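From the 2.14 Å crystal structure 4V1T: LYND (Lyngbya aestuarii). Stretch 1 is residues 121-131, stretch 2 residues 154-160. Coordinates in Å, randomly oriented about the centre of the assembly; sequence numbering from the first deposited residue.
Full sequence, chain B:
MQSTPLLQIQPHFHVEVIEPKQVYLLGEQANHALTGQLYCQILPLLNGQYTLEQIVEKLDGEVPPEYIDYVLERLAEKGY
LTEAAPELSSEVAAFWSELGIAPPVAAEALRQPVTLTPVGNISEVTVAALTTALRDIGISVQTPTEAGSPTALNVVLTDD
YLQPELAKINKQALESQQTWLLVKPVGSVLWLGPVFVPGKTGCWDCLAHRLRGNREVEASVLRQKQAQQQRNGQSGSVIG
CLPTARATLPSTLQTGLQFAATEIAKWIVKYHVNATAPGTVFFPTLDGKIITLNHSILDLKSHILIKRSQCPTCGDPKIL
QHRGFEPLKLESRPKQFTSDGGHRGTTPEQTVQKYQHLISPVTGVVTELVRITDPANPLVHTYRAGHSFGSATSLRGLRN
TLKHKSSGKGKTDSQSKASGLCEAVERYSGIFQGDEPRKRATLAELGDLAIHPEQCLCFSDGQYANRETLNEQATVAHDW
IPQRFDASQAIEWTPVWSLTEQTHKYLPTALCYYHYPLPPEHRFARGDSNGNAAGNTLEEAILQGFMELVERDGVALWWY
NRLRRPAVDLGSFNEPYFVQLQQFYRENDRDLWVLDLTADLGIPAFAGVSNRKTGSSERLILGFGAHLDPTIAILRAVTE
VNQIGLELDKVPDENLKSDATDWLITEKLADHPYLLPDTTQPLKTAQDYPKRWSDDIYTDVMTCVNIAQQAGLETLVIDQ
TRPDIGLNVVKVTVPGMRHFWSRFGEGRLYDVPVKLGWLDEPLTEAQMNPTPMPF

Stretch 1 121-131: NISEVTVAALT
Stretch 2 154-160: NVVLTDD

No hydrogen bond joins these two stretches, although Asn121 and Asp159 bring polar ends very close. Asn121 ND2 lies 3.0 Å from Asp159 OD2, but the angle is poor. Asn121 OD1 lies 3.1 Å from the same Asp159 OD2, and both are acceptors. Asn121 has chi1 p (55°) and Asp159 has chi1 p (56°). Asp159 OD1 is hydrogen-bonded elsewhere in the structure.

The rest of the contact is mainly apolar packing. Residues 124-131 form a helix and 154-157 a strand. Their axes approach to 10.6 Å, and their N-to-C directions differ by 139°, so they run roughly antiparallel. The CA atoms of Ile122 and Thr158 are 6.3 Å apart and set the register.

Ile122 precedes the helix at phi/psi -68/126. Its side chain (m, m) points toward stretch 2 and lies along the backbone there. Ile122 CG1 is 3.4 Å from Leu157 O, and Ile122 CD1 is 3.5 Å from Thr158 O. Ile122 CG2 meets Leu157 CB at 4.0 Å.

Leu157 (chi1 -35°, chi2 t) is the residue most covered by the other stretch. Its CD2 sits 3.5 Å from Leu130 CD2. Leu157 CD1 is 4.1 Å from Val127 CG2 and 4.3 Å from Thr126 CG2. Leu130 (t, p) also reaches Val155 (t): CD2 to CG1 is 4.2 Å. Strand alternation turns Val155 and Leu157 toward the helix and Val156 away. Strand phi/psi values stay near -100/120.

Ser123 (p) caps the helix: Thr126 N donates to Ser123 OG at 3.2 Å. Thr126 OG1 (chi1 m) also donates to Ser123 OG, at 2.6 Å. Helical bonds follow, including Ala129 N to Val125 O at 2.8 Å. In stretch 2, Thr158 OG1 donates to Asp160 O at 2.5 Å, beyond the strand.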

# COMPACT_ATOMS: atom_id res chain seq x y z
N ASN B 121 28.29 16.74 17.08
CA ASN B 121 28.42 18.20 17.10
C ASN B 121 27.15 18.93 17.50
O ASN B 121 26.96 20.09 17.14
CB ASN B 121 28.92 18.69 15.73
CG ASN B 121 28.04 18.24 14.58
OD1 ASN B 121 26.82 18.13 14.72
ND2 ASN B 121 28.65 17.97 13.44
N ILE B 122 26.28 18.28 18.26
CA ILE B 122 25.05 18.92 18.73
C ILE B 122 25.40 20.02 19.73
O ILE B 122 26.10 19.79 20.71
CB ILE B 122 24.07 17.91 19.38
CG1 ILE B 122 23.66 16.83 18.37
CG2 ILE B 122 22.81 18.61 19.89
CD1 ILE B 122 22.97 17.34 17.12
N SER B 123 24.91 21.22 19.46
CA SER B 123 25.22 22.39 20.29
C SER B 123 24.59 22.28 21.68
O SER B 123 23.74 21.42 21.93
CB SER B 123 24.75 23.67 19.60
OG SER B 123 23.35 23.66 19.41
N GLU B 124 25.01 23.15 22.58
CA GLU B 124 24.51 23.15 23.95
C GLU B 124 23.27 24.02 24.08
O GLU B 124 22.55 23.93 25.07
CB GLU B 124 25.59 23.62 24.92
CG GLU B 124 26.84 22.75 24.90
CD GLU B 124 27.85 23.15 23.83
OE1 GLU B 124 27.65 24.17 23.13
OE2 GLU B 124 28.86 22.44 23.68
N VAL B 125 23.03 24.87 23.08
CA VAL B 125 21.80 25.64 23.03
C VAL B 125 20.69 24.77 22.45
O VAL B 125 19.52 24.95 22.78
CB VAL B 125 21.95 26.95 22.21
CG1 VAL B 125 22.81 27.95 22.97
CG2 VAL B 125 22.51 26.69 20.82
N THR B 126 21.07 23.82 21.60
CA THR B 126 20.14 22.84 21.08
C THR B 126 19.64 21.95 22.21
O THR B 126 18.46 21.63 22.29
CB THR B 126 20.77 21.98 19.97
OG1 THR B 126 20.97 22.78 18.80
CG2 THR B 126 19.87 20.78 19.60
N VAL B 127 20.56 21.55 23.08
CA VAL B 127 20.21 20.76 24.26
C VAL B 127 19.31 21.58 25.18
O VAL B 127 18.38 21.06 25.79
CB VAL B 127 21.47 20.30 25.02
CG1 VAL B 127 21.10 19.60 26.32
CG2 VAL B 127 22.31 19.38 24.15
N ALA B 128 19.61 22.87 25.27
CA ALA B 128 18.84 23.77 26.12
C ALA B 128 17.43 24.00 25.58
O ALA B 128 16.49 24.15 26.34
CB ALA B 128 19.58 25.10 26.26
N ALA B 129 17.30 24.03 24.26
CA ALA B 129 16.00 24.22 23.62
C ALA B 129 15.07 23.05 23.89
O ALA B 129 13.89 23.24 24.19
CB ALA B 129 16.16 24.43 22.12
N LEU B 130 15.59 21.83 23.76
CA LEU B 130 14.81 20.64 24.05
C LEU B 130 14.40 20.64 25.51
O LEU B 130 13.29 20.25 25.84
CB LEU B 130 15.59 19.36 23.72
CG LEU B 130 14.85 18.04 24.01
CD1 LEU B 130 13.51 17.98 23.28
CD2 LEU B 130 15.70 16.85 23.62
N THR B 131 15.31 21.09 26.37
CA THR B 131 15.05 21.19 27.81
C THR B 131 13.86 22.10 28.05
O THR B 131 12.95 21.78 28.82
CB THR B 131 16.29 21.71 28.58
OG1 THR B 131 17.37 20.77 28.45
CG2 THR B 131 15.97 21.91 30.06
N ASN B 154 16.90 8.24 29.17
CA ASN B 154 18.01 9.08 28.71
C ASN B 154 17.79 9.42 27.25
O ASN B 154 17.66 8.53 26.41
CB ASN B 154 19.35 8.38 28.92
CG ASN B 154 20.54 9.25 28.53
OD1 ASN B 154 20.53 10.46 28.73
ND2 ASN B 154 21.56 8.62 27.97
N VAL B 155 17.73 10.71 26.93
CA VAL B 155 17.55 11.16 25.56
C VAL B 155 18.88 11.58 24.95
O VAL B 155 19.56 12.46 25.48
CB VAL B 155 16.57 12.33 25.49
CG1 VAL B 155 16.29 12.71 24.06
CG2 VAL B 155 15.28 11.98 26.20
N VAL B 156 19.25 10.94 23.84
CA VAL B 156 20.52 11.20 23.18
C VAL B 156 20.30 11.94 21.86
O VAL B 156 19.65 11.42 20.96
CB VAL B 156 21.29 9.89 22.91
CG1 VAL B 156 22.64 10.18 22.27
CG2 VAL B 156 21.48 9.12 24.20
N LEU B 157 20.84 13.16 21.77
CA LEU B 157 20.73 13.95 20.55
C LEU B 157 22.00 13.78 19.74
O LEU B 157 23.09 14.05 20.23
CB LEU B 157 20.52 15.43 20.87
CG LEU B 157 19.69 15.81 22.09
CD1 LEU B 157 19.47 17.32 22.10
CD2 LEU B 157 18.35 15.11 22.10
N THR B 158 21.86 13.33 18.49
CA THR B 158 23.00 13.08 17.63
C THR B 158 22.83 13.81 16.31
O THR B 158 21.72 14.25 15.99
CB THR B 158 23.19 11.57 17.35
OG1 THR B 158 24.44 11.36 16.68
CG2 THR B 158 22.04 11.01 16.50
N ASP B 159 23.93 13.95 15.58
CA ASP B 159 23.90 14.48 14.21
C ASP B 159 23.94 13.32 13.21
O ASP B 159 23.67 13.51 12.03
CB ASP B 159 25.07 15.44 13.96
CG ASP B 159 26.43 14.82 14.26
OD1 ASP B 159 26.50 13.87 15.05
OD2 ASP B 159 27.43 15.29 13.69
N ASP B 160 24.27 12.13 13.70
CA ASP B 160 24.28 10.94 12.86
C ASP B 160 24.06 9.71 13.73
O ASP B 160 24.57 9.64 14.85
CB ASP B 160 25.60 10.82 12.09
CG ASP B 160 25.51 9.87 10.93
OD1 ASP B 160 25.13 10.30 9.82
OD2 ASP B 160 25.83 8.67 11.11